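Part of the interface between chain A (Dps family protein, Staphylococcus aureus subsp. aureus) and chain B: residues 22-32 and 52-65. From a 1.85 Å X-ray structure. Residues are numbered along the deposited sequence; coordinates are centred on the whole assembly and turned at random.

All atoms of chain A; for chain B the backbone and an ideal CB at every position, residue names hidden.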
# COMPACT_ATOMS: atom_id res chain seq x y z
N ALA A 22 -5.88 -0.11 -32.87
CA ALA A 22 -6.30 1.01 -32.03
C ALA A 22 -5.25 1.35 -30.98
O ALA A 22 -5.07 2.51 -30.62
CB ALA A 22 -7.63 0.69 -31.35
N TYR A 23 -4.57 0.32 -30.49
CA TYR A 23 -3.52 0.49 -29.49
C TYR A 23 -2.46 1.46 -30.00
O TYR A 23 -2.04 2.38 -29.29
CB TYR A 23 -2.88 -0.86 -29.19
CG TYR A 23 -1.78 -0.81 -28.15
CD1 TYR A 23 -2.09 -0.69 -26.79
CD2 TYR A 23 -0.44 -0.86 -28.52
CE1 TYR A 23 -1.08 -0.62 -25.83
CE2 TYR A 23 0.57 -0.79 -27.58
CZ TYR A 23 0.25 -0.68 -26.24
OH TYR A 23 1.26 -0.61 -25.31
N THR A 24 -2.02 1.26 -31.24
CA THR A 24 -1.01 2.13 -31.82
C THR A 24 -1.60 3.48 -32.22
O THR A 24 -0.94 4.52 -32.09
CB THR A 24 -0.32 1.45 -33.02
OG1 THR A 24 0.55 0.42 -32.53
CG2 THR A 24 0.51 2.45 -33.83
N LYS A 25 -2.84 3.50 -32.70
CA LYS A 25 -3.44 4.77 -33.06
C LYS A 25 -3.60 5.64 -31.81
O LYS A 25 -3.43 6.85 -31.86
CB LYS A 25 -4.80 4.60 -33.75
CG LYS A 25 -5.44 5.94 -34.12
CD LYS A 25 -6.44 5.84 -35.28
CE LYS A 25 -7.72 5.12 -34.90
NZ LYS A 25 -8.66 5.11 -36.06
N LEU A 26 -3.93 5.01 -30.68
CA LEU A 26 -4.09 5.75 -29.43
C LEU A 26 -2.73 6.29 -28.97
O LEU A 26 -2.66 7.34 -28.34
CB LEU A 26 -4.73 4.86 -28.36
CG LEU A 26 -6.23 4.64 -28.57
CD1 LEU A 26 -6.70 3.43 -27.77
CD2 LEU A 26 -6.99 5.89 -28.16
N HIS A 27 -1.66 5.57 -29.28
CA HIS A 27 -0.33 6.05 -28.92
C HIS A 27 -0.05 7.27 -29.78
O HIS A 27 0.45 8.29 -29.30
CB HIS A 27 0.75 4.99 -29.19
CG HIS A 27 1.03 4.11 -28.02
ND1 HIS A 27 0.23 3.04 -27.67
CD2 HIS A 27 2.01 4.17 -27.08
CE1 HIS A 27 0.70 2.49 -26.56
NE2 HIS A 27 1.78 3.16 -26.18
N ASN A 28 -0.40 7.16 -31.05
CA ASN A 28 -0.23 8.24 -32.01
C ASN A 28 -0.95 9.49 -31.51
O ASN A 28 -0.36 10.57 -31.45
CB ASN A 28 -0.80 7.81 -33.37
CG ASN A 28 -0.67 8.88 -34.43
OD1 ASN A 28 -1.14 10.00 -34.25
ND2 ASN A 28 -0.03 8.54 -35.55
N PHE A 29 -2.22 9.35 -31.13
CA PHE A 29 -2.98 10.49 -30.63
C PHE A 29 -2.39 11.02 -29.33
O PHE A 29 -2.35 12.23 -29.09
CB PHE A 29 -4.46 10.11 -30.45
CG PHE A 29 -5.20 9.89 -31.75
CD1 PHE A 29 -4.58 10.13 -32.98
CD2 PHE A 29 -6.53 9.47 -31.74
CE1 PHE A 29 -5.28 9.94 -34.19
CE2 PHE A 29 -7.23 9.28 -32.94
CZ PHE A 29 -6.60 9.52 -34.16
N HIS A 30 -1.92 10.10 -28.49
CA HIS A 30 -1.29 10.41 -27.22
C HIS A 30 -0.07 11.32 -27.47
O HIS A 30 0.18 12.27 -26.73
CB HIS A 30 -0.86 9.08 -26.57
CG HIS A 30 0.04 9.21 -25.38
ND1 HIS A 30 -0.40 9.69 -24.16
CD2 HIS A 30 1.32 8.81 -25.18
CE1 HIS A 30 0.57 9.58 -23.27
NE2 HIS A 30 1.62 9.05 -23.87
N TRP A 31 0.67 11.02 -28.53
CA TRP A 31 1.87 11.80 -28.85
C TRP A 31 1.61 13.11 -29.59
O TRP A 31 2.23 14.13 -29.29
CB TRP A 31 2.84 10.97 -29.70
CG TRP A 31 3.27 9.69 -29.07
CD1 TRP A 31 3.50 9.45 -27.75
CD2 TRP A 31 3.57 8.46 -29.75
NE1 TRP A 31 3.92 8.15 -27.56
CE2 TRP A 31 3.98 7.53 -28.78
CE3 TRP A 31 3.55 8.07 -31.10
CZ2 TRP A 31 4.35 6.22 -29.10
CZ3 TRP A 31 3.92 6.76 -31.42
CH2 TRP A 31 4.31 5.86 -30.42
N TYR A 32 0.70 13.07 -30.56
CA TYR A 32 0.44 14.23 -31.40
C TYR A 32 -0.64 15.22 -30.97
O TYR A 32 -0.79 16.27 -31.60
CB TYR A 32 0.14 13.74 -32.82
CG TYR A 32 1.36 13.22 -33.54
CD1 TYR A 32 2.30 14.11 -34.08
CD2 TYR A 32 1.58 11.86 -33.71
CE1 TYR A 32 3.42 13.64 -34.76
CE2 TYR A 32 2.69 11.38 -34.40
CZ TYR A 32 3.61 12.28 -34.92
OH TYR A 32 4.72 11.83 -35.61
N UNK B 52 8.62 -3.33 -23.48
CA UNK B 52 8.71 -2.83 -24.85
C UNK B 52 7.82 -1.61 -25.02
O UNK B 52 8.22 -0.63 -25.66
CB UNK B 52 8.32 -3.92 -25.85
N UNK B 53 6.62 -1.66 -24.46
CA UNK B 53 5.69 -0.54 -24.57
C UNK B 53 6.26 0.70 -23.90
O UNK B 53 6.06 1.82 -24.39
CB UNK B 53 4.34 -0.90 -23.95
N UNK B 54 6.97 0.52 -22.80
CA UNK B 54 7.58 1.64 -22.09
C UNK B 54 8.64 2.31 -22.98
O UNK B 54 8.74 3.54 -23.01
CB UNK B 54 8.20 1.17 -20.77
N UNK B 55 9.42 1.49 -23.69
CA UNK B 55 10.46 2.02 -24.58
C UNK B 55 9.85 2.81 -25.72
O UNK B 55 10.31 3.91 -26.04
CB UNK B 55 11.32 0.89 -25.14
N UNK B 56 8.83 2.24 -26.33
CA UNK B 56 8.16 2.88 -27.45
C UNK B 56 7.68 4.28 -27.08
O UNK B 56 7.88 5.23 -27.84
CB UNK B 56 6.98 2.02 -27.92
N UNK B 57 7.07 4.41 -25.91
CA UNK B 57 6.56 5.70 -25.47
C UNK B 57 7.69 6.66 -25.11
O UNK B 57 7.66 7.84 -25.48
CB UNK B 57 5.63 5.52 -24.27
N UNK B 58 8.70 6.16 -24.38
CA UNK B 58 9.82 7.00 -23.98
C UNK B 58 10.55 7.58 -25.18
O UNK B 58 10.77 8.79 -25.25
CB UNK B 58 10.80 6.20 -23.11
N UNK B 59 10.94 6.73 -26.12
CA UNK B 59 11.66 7.19 -27.29
C UNK B 59 10.80 8.06 -28.20
O UNK B 59 11.28 9.03 -28.78
CB UNK B 59 12.20 5.99 -28.07
N UNK B 60 9.52 7.72 -28.32
CA UNK B 60 8.63 8.51 -29.16
C UNK B 60 8.47 9.93 -28.61
O UNK B 60 8.47 10.90 -29.36
CB UNK B 60 7.26 7.83 -29.27
N UNK B 61 8.34 10.05 -27.29
CA UNK B 61 8.18 11.38 -26.69
C UNK B 61 9.48 12.17 -26.65
O UNK B 61 9.46 13.38 -26.46
CB UNK B 61 7.62 11.25 -25.27
N UNK B 62 10.61 11.48 -26.83
CA UNK B 62 11.89 12.18 -26.87
C UNK B 62 11.97 12.80 -28.25
O UNK B 62 12.40 13.95 -28.41
CB UNK B 62 13.07 11.25 -26.59
N UNK B 63 11.54 12.04 -29.26
CA UNK B 63 11.54 12.53 -30.63
C UNK B 63 10.70 13.81 -30.68
O UNK B 63 11.04 14.77 -31.37
CB UNK B 63 11.00 11.47 -31.60
N UNK B 64 9.61 13.81 -29.92
CA UNK B 64 8.73 14.98 -29.86
C UNK B 64 9.47 16.13 -29.17
O UNK B 64 9.37 17.28 -29.58
CB UNK B 64 7.43 14.65 -29.12
N UNK B 65 10.21 15.79 -28.12
CA UNK B 65 10.96 16.79 -27.36
C UNK B 65 12.05 17.47 -28.18
O UNK B 65 12.52 18.55 -27.82
CB UNK B 65 11.59 16.14 -26.13

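The two helices run in roughly the same direction, their axes 34° apart and 10.5 Å from each other at closest approach. Side chains of the chain A helix, chiefly Trp31(A), His30(A), His27(A) and Tyr23(A), reach across most of that gap, so the chain B positions facing them have unequal room.

Position 52 has nothing of the chain A stretch within 5.5 Å of its ideal CB, so the visible atoms do not narrow the choice; it is Ala52(B).

At position 53 CA-to-CB points toward chain A, and the ideal CB already lies 3.4 Å from Tyr23(A) OH. A small residue such as Gly, Ala or Ser fits most easily. The deposited Ser53(B) keeps its CB 3.4 Å from Tyr23(A) OH and its hydroxyl bonds to a residue just outside the stretch. Its backbone contributes too: water 1 donates to Ser53(B) O at 2.9 Å and lies 2.7 Å from His27(A) NE2, bridging the helices.

Positions 54 and 55 find no chain A atom near their ideal CB, and at 54 the bond points away. Many residues would do; they are Gln54(B) and Tyr55(B).

At position 56 CA-to-CB points toward chain A, with the indole to one side, its ideal CB 5.1 Å from Trp31(A) CZ2. That apolar rim suits a medium aliphatic side chain: Val, Ile or perhaps Leu. Val56(B), with chi1 t, places CG1 3.8 Å from Trp31(A) CH2, at the ring edge.

Position 57 points sideways, but its ideal CB is 4.5 Å from Trp31(A) NE1, a donor, with His27(A) and His30(A) close by. A short acceptor, Asp or Asn, is the natural candidate. Asp57(B) accepts a hydrogen bond from Trp31(A) NE1 to its OD1, 2.8 Å long and nearly straight at 163°. Its OD2 accepts from water 2 at 2.5 Å, and that water is 2.9 Å from His30(A) NE2.

Positions 58 and 59 have no chain A atoms near their ideal CB and are open to many types; they are Glu58(B) and Leu59(B).

Position 60 is the most restrictive. Its ideal CB is only 3.3 Å from Trp31(A) CZ2, leaving little room beyond a methyl, so Ala or Gly is expected. Ala60(B) lays its CB over one face of the indole, 3.5 Å from the six-membered ring centroid, in a CH-pi contact.

At position 61 CA-to-CB points sideways, the ideal CB 5.1 Å from Trp31(A) CD1, and a longer side chain could reach His30(A). Glu or Gln would suit. Glu61(B) brings OE2 to 3.1 Å from His30(A) NE2, but the angle is too poor for a hydrogen bond.

Positions 62 and 63 are out of chain A's reach, so it sets no preference; they are Arg62(B) and Ile63(B).

Position 64 points toward chain A with space before it, its ideal CB 5.2 Å from Trp31(A) O. Leu or Met could fill it. Leu64(B) carries CD1 to 3.6 Å from Trp31(A) CB, helping 57, 60 and 61 enclose the indole as a knob in a hole.

Position 65, out of reach, is equally unconstrained; it is Ala65(B).

Chain B, residues 52-65: ASQYVDELAERILA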
# COMPACT_ATOMS: atom_id res chain seq x y z
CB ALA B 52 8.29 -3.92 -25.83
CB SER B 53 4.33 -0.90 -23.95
OG SER B 53 4.44 -1.14 -22.55
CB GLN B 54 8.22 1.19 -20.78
CG GLN B 54 7.24 0.59 -19.78
CD GLN B 54 7.90 0.26 -18.46
OE1 GLN B 54 8.85 -0.52 -18.39
NE2 GLN B 54 7.40 0.87 -17.39
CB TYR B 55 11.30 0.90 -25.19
CG TYR B 55 12.23 0.20 -24.24
CD1 TYR B 55 12.92 0.90 -23.26
CD2 TYR B 55 12.44 -1.18 -24.33
CE1 TYR B 55 13.80 0.26 -22.39
CE2 TYR B 55 13.31 -1.83 -23.47
CZ TYR B 55 13.99 -1.11 -22.51
OH TYR B 55 14.85 -1.75 -21.66
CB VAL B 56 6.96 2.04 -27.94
CG1 VAL B 56 6.13 2.83 -28.94
CG2 VAL B 56 7.47 0.76 -28.59
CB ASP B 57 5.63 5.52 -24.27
CG ASP B 57 4.81 6.76 -23.98
OD1 ASP B 57 4.13 7.25 -24.91
OD2 ASP B 57 4.83 7.23 -22.83
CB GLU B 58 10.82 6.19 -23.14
CG GLU B 58 12.08 7.00 -22.79
CD GLU B 58 13.19 6.15 -22.19
OE1 GLU B 58 13.50 5.09 -22.76
OE2 GLU B 58 13.76 6.56 -21.15
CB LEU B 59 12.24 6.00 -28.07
CG LEU B 59 13.20 5.09 -27.28
CD1 LEU B 59 13.99 4.24 -28.24
CD2 LEU B 59 14.15 5.93 -26.44
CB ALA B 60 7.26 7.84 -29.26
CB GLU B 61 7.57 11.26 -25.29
CG GLU B 61 6.23 10.53 -25.30
CD GLU B 61 5.35 10.88 -24.12
OE1 GLU B 61 5.88 11.12 -23.02
OE2 GLU B 61 4.11 10.89 -24.29
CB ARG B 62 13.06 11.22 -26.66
CG ARG B 62 14.43 11.85 -26.93
CD ARG B 62 14.63 13.12 -26.09
NE ARG B 62 15.87 13.83 -26.45
CZ ARG B 62 16.17 15.06 -26.04
NH1 ARG B 62 15.33 15.72 -25.25
NH2 ARG B 62 17.30 15.63 -26.43
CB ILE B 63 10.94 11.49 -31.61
CG1 ILE B 63 11.91 10.31 -31.76
CG2 ILE B 63 10.69 12.12 -32.96
CD1 ILE B 63 11.39 9.20 -32.66
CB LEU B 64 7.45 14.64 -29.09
CG LEU B 64 6.55 13.57 -29.73
CD1 LEU B 64 5.52 13.09 -28.72
CD2 LEU B 64 5.88 14.14 -30.97
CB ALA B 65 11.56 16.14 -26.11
O HOH W 1 3.29 2.69 -24.03
O HOH W 2 3.41 8.93 -21.64
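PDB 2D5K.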